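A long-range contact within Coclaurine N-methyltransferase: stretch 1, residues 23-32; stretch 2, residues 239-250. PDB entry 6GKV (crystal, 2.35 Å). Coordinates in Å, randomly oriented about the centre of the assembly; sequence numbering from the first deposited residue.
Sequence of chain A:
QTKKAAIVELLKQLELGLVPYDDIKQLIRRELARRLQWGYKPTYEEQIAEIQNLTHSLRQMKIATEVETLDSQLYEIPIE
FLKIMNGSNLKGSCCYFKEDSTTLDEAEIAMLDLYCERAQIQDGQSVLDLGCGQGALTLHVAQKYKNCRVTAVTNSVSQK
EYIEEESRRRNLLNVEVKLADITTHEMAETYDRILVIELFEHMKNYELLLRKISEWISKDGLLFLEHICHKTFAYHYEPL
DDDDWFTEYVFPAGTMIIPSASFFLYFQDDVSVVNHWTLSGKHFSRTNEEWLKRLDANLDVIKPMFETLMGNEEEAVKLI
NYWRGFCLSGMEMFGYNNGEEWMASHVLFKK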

# COMPACT_ATOMS: atom_id res chain seq x y z
N ASP A 23 -15.28 -32.17 -8.57
CA ASP A 23 -14.76 -31.94 -9.91
C ASP A 23 -14.79 -30.44 -10.23
O ASP A 23 -13.95 -29.94 -10.97
CB ASP A 23 -15.55 -32.74 -10.95
CG ASP A 23 -15.22 -34.24 -10.93
OD1 ASP A 23 -15.84 -34.99 -10.14
OD2 ASP A 23 -14.38 -34.67 -11.74
N ILE A 24 -15.78 -29.73 -9.69
CA ILE A 24 -15.94 -28.30 -9.96
C ILE A 24 -14.89 -27.52 -9.20
O ILE A 24 -14.24 -26.64 -9.76
CB ILE A 24 -17.34 -27.74 -9.56
CG1 ILE A 24 -18.49 -28.53 -10.18
CG2 ILE A 24 -17.46 -26.25 -9.92
CD1 ILE A 24 -19.88 -28.00 -9.75
N LYS A 25 -14.72 -27.86 -7.92
CA LYS A 25 -13.68 -27.27 -7.08
C LYS A 25 -12.29 -27.49 -7.67
O LYS A 25 -11.50 -26.56 -7.78
CB LYS A 25 -13.75 -27.84 -5.66
CG LYS A 25 -14.96 -27.35 -4.83
CD LYS A 25 -15.17 -28.24 -3.60
CE LYS A 25 -16.20 -27.66 -2.65
NZ LYS A 25 -16.45 -28.56 -1.47
N GLN A 26 -12.00 -28.73 -8.07
CA GLN A 26 -10.75 -29.02 -8.74
C GLN A 26 -10.50 -28.13 -9.97
O GLN A 26 -9.40 -27.65 -10.17
CB GLN A 26 -10.69 -30.49 -9.17
CG GLN A 26 -9.35 -30.91 -9.69
CD GLN A 26 -9.28 -32.40 -9.96
OE1 GLN A 26 -8.86 -32.84 -11.03
NE2 GLN A 26 -9.72 -33.18 -8.99
N LEU A 27 -11.53 -27.90 -10.78
CA LEU A 27 -11.35 -27.11 -12.01
C LEU A 27 -11.19 -25.63 -11.70
O LEU A 27 -10.46 -24.91 -12.41
CB LEU A 27 -12.52 -27.32 -12.97
CG LEU A 27 -12.63 -28.69 -13.63
CD1 LEU A 27 -13.92 -28.83 -14.44
CD2 LEU A 27 -11.42 -28.94 -14.52
N ILE A 28 -11.89 -25.17 -10.66
CA ILE A 28 -11.81 -23.79 -10.22
C ILE A 28 -10.39 -23.51 -9.73
O ILE A 28 -9.76 -22.55 -10.17
CB ILE A 28 -12.86 -23.49 -9.13
CG1 ILE A 28 -14.26 -23.46 -9.76
CG2 ILE A 28 -12.58 -22.17 -8.46
CD1 ILE A 28 -15.38 -23.13 -8.81
N ARG A 29 -9.87 -24.40 -8.87
CA ARG A 29 -8.53 -24.25 -8.33
C ARG A 29 -7.48 -24.13 -9.42
O ARG A 29 -6.46 -23.47 -9.22
CB ARG A 29 -8.16 -25.43 -7.44
CG ARG A 29 -8.98 -25.53 -6.22
CD ARG A 29 -8.33 -26.40 -5.21
NE ARG A 29 -9.33 -26.84 -4.27
CZ ARG A 29 -9.81 -28.08 -4.24
NH1 ARG A 29 -9.33 -28.99 -5.09
NH2 ARG A 29 -10.74 -28.41 -3.35
N ARG A 30 -7.74 -24.76 -10.56
CA ARG A 30 -6.78 -24.76 -11.66
C ARG A 30 -6.73 -23.38 -12.28
O ARG A 30 -5.67 -22.93 -12.71
CB ARG A 30 -7.14 -25.79 -12.72
CG ARG A 30 -7.03 -27.22 -12.29
CD ARG A 30 -7.22 -28.13 -13.51
NE ARG A 30 -7.30 -29.54 -13.13
CZ ARG A 30 -7.89 -30.49 -13.84
NH1 ARG A 30 -8.47 -30.20 -15.00
NH2 ARG A 30 -7.91 -31.73 -13.37
N GLU A 31 -7.89 -22.73 -12.36
CA GLU A 31 -7.97 -21.37 -12.91
C GLU A 31 -7.37 -20.37 -11.93
O GLU A 31 -6.60 -19.50 -12.32
CB GLU A 31 -9.41 -20.99 -13.26
CG GLU A 31 -9.96 -21.71 -14.47
CD GLU A 31 -9.02 -21.64 -15.66
OE1 GLU A 31 -8.66 -20.52 -16.08
OE2 GLU A 31 -8.64 -22.72 -16.18
N LEU A 32 -7.76 -20.50 -10.67
CA LEU A 32 -7.19 -19.72 -9.58
C LEU A 32 -5.67 -19.74 -9.65
O LEU A 32 -5.04 -18.70 -9.79
CB LEU A 32 -7.66 -20.25 -8.24
CG LEU A 32 -9.13 -20.00 -7.93
CD1 LEU A 32 -9.40 -20.37 -6.48
CD2 LEU A 32 -9.47 -18.54 -8.21
N PRO A 239 -11.46 -12.18 -18.54
CA PRO A 239 -10.78 -13.48 -18.73
C PRO A 239 -9.26 -13.38 -18.98
O PRO A 239 -8.83 -12.48 -19.71
CB PRO A 239 -11.48 -14.06 -19.97
CG PRO A 239 -12.84 -13.43 -19.95
CD PRO A 239 -12.63 -12.03 -19.43
N LEU A 240 -8.48 -14.29 -18.39
CA LEU A 240 -7.04 -14.36 -18.65
C LEU A 240 -6.80 -14.57 -20.12
O LEU A 240 -6.13 -13.79 -20.80
CB LEU A 240 -6.38 -15.51 -17.91
CG LEU A 240 -6.32 -15.46 -16.40
CD1 LEU A 240 -5.92 -16.81 -15.86
CD2 LEU A 240 -5.30 -14.46 -16.08
N ASP A 241 -7.37 -15.68 -20.58
CA ASP A 241 -7.34 -16.08 -21.97
C ASP A 241 -8.62 -16.85 -22.26
O ASP A 241 -9.47 -16.99 -21.37
CB ASP A 241 -6.10 -16.92 -22.26
CG ASP A 241 -5.99 -18.16 -21.38
OD1 ASP A 241 -6.90 -18.43 -20.56
OD2 ASP A 241 -5.00 -18.88 -21.52
N ASP A 242 -8.76 -17.36 -23.48
CA ASP A 242 -9.95 -18.09 -23.89
C ASP A 242 -10.25 -19.32 -23.03
O ASP A 242 -11.41 -19.67 -22.83
CB ASP A 242 -9.82 -18.51 -25.35
CG ASP A 242 -9.78 -17.32 -26.29
OD1 ASP A 242 -10.85 -16.70 -26.49
OD2 ASP A 242 -8.69 -17.00 -26.82
N ASP A 243 -9.20 -19.96 -22.50
CA ASP A 243 -9.36 -21.13 -21.64
C ASP A 243 -9.83 -20.78 -20.23
O ASP A 243 -10.13 -21.67 -19.44
CB ASP A 243 -8.07 -21.94 -21.58
CG ASP A 243 -7.74 -22.63 -22.90
OD1 ASP A 243 -7.28 -21.95 -23.85
OD2 ASP A 243 -7.96 -23.86 -23.01
N ASP A 244 -9.90 -19.48 -19.92
CA ASP A 244 -10.43 -19.00 -18.64
C ASP A 244 -11.95 -18.95 -18.68
O ASP A 244 -12.54 -18.00 -19.20
CB ASP A 244 -9.86 -17.61 -18.31
CG ASP A 244 -10.36 -17.04 -16.97
OD1 ASP A 244 -11.11 -17.71 -16.23
OD2 ASP A 244 -9.97 -15.88 -16.66
N TRP A 245 -12.57 -19.99 -18.13
CA TRP A 245 -14.02 -20.07 -18.05
C TRP A 245 -14.53 -19.51 -16.71
O TRP A 245 -15.70 -19.15 -16.59
CB TRP A 245 -14.49 -21.53 -18.22
CG TRP A 245 -13.96 -22.40 -17.17
CD1 TRP A 245 -12.77 -23.08 -17.20
CD2 TRP A 245 -14.54 -22.66 -15.90
NE1 TRP A 245 -12.58 -23.76 -16.01
CE2 TRP A 245 -13.67 -23.52 -15.18
CE3 TRP A 245 -15.74 -22.26 -15.27
CZ2 TRP A 245 -13.92 -23.98 -13.89
CZ3 TRP A 245 -16.01 -22.73 -13.97
CH2 TRP A 245 -15.10 -23.57 -13.29
N PHE A 246 -13.64 -19.41 -15.73
CA PHE A 246 -14.03 -19.08 -14.35
C PHE A 246 -14.35 -17.59 -14.15
O PHE A 246 -15.24 -17.21 -13.36
CB PHE A 246 -12.90 -19.51 -13.38
CG PHE A 246 -13.14 -19.11 -11.93
CD1 PHE A 246 -14.03 -19.82 -11.13
CD2 PHE A 246 -12.46 -18.05 -11.36
CE1 PHE A 246 -14.25 -19.46 -9.81
CE2 PHE A 246 -12.69 -17.69 -10.06
CZ PHE A 246 -13.58 -18.40 -9.28
N THR A 247 -13.63 -16.73 -14.85
CA THR A 247 -13.74 -15.30 -14.57
C THR A 247 -15.15 -14.78 -14.86
O THR A 247 -15.67 -13.96 -14.12
CB THR A 247 -12.70 -14.49 -15.37
OG1 THR A 247 -11.39 -14.95 -15.03
CG2 THR A 247 -12.80 -13.02 -15.02
N GLU A 248 -15.79 -15.29 -15.92
CA GLU A 248 -17.16 -14.86 -16.23
C GLU A 248 -18.25 -15.85 -15.85
O GLU A 248 -19.42 -15.60 -16.11
CB GLU A 248 -17.27 -14.54 -17.72
CG GLU A 248 -16.75 -13.17 -18.06
CD GLU A 248 -16.53 -12.99 -19.54
OE1 GLU A 248 -16.84 -13.92 -20.31
OE2 GLU A 248 -16.03 -11.91 -19.94
N TYR A 249 -17.87 -16.96 -15.23
CA TYR A 249 -18.81 -17.96 -14.72
C TYR A 249 -19.93 -17.36 -13.87
O TYR A 249 -21.08 -17.70 -14.06
CB TYR A 249 -18.02 -18.99 -13.91
CG TYR A 249 -18.70 -20.18 -13.24
CD1 TYR A 249 -19.72 -20.93 -13.86
CD2 TYR A 249 -18.22 -20.63 -12.01
CE1 TYR A 249 -20.27 -22.07 -13.22
CE2 TYR A 249 -18.75 -21.74 -11.38
CZ TYR A 249 -19.76 -22.46 -11.97
OH TYR A 249 -20.23 -23.56 -11.27
N VAL A 250 -19.60 -16.45 -12.96
CA VAL A 250 -20.57 -15.97 -11.96
C VAL A 250 -21.07 -14.54 -12.21
O VAL A 250 -22.28 -14.29 -12.21
CB VAL A 250 -19.96 -16.04 -10.55
CG1 VAL A 250 -20.75 -15.20 -9.58
CG2 VAL A 250 -19.93 -17.47 -10.08
O HOH W 1 -10.04 -25.37 -14.91

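Two carboxylates meet in the buried part of this contact with no cation from either stretch between them: Glu-31 OE1 lies 3.7 Å from Asp-244 OD1. Both side chains have other partners. Asp-244 is turned back onto its own loop, where OD2 accepts from Leu-240 N at 2.8 Å and from Thr-247 OG1 at a very short 2.4 Å, while OD1 accepts from Thr-247 N at 3.0 Å and, weakly, from Phe-246 N at 3.1 Å. Those bonds tie together the loop that presents the aromatic residues, and a type I turn from Asp-241 to Asp-244 lies within it. Glu-31 OE1 is hydrogen-bonded just outside the two stretches.

No direct hydrogen bond crosses the contact. One water does the bridging instead: it donates to Leu-27 O at 2.6 Å and to Glu-31 OE2 at 3.3 Å, and accepts from Trp-245 NE1 at 3.2 Å. The indole nitrogen thus has an acceptor without bonding directly to the helix.

The rest is packing, and its rule is helical spacing. Leu-27, Ile-28 and Glu-31 lie about one turn apart or adjacent, so they form one surface against the loop. Trp-245, with chi1 at p, carries its ring to the helix: CZ2 sits 3.7 Å from Leu-27 CB and CH2 3.6 Å from Ile-28 CG1. Ile-28 also touches the neighbouring aromatic, its CG2 being 3.5 Å from Phe-246 CE1, so one branched side chain packs closely on two rings, and its CD1 comes within 4.5 Å of a third at Tyr-249 CE2. Phe-246 points toward the helix; its CB meets Glu-31 CB at 3.8 Å and its CE2 meets Leu-32 CD2 at 3.8 Å. Even the acidic residue thus contributes its aliphatic part, with Glu-31 CG 3.7 Å from Trp-245 NE1. Tyr-249 extends the packing more loosely, its OH 4.1 Å from Ile-24 CG2.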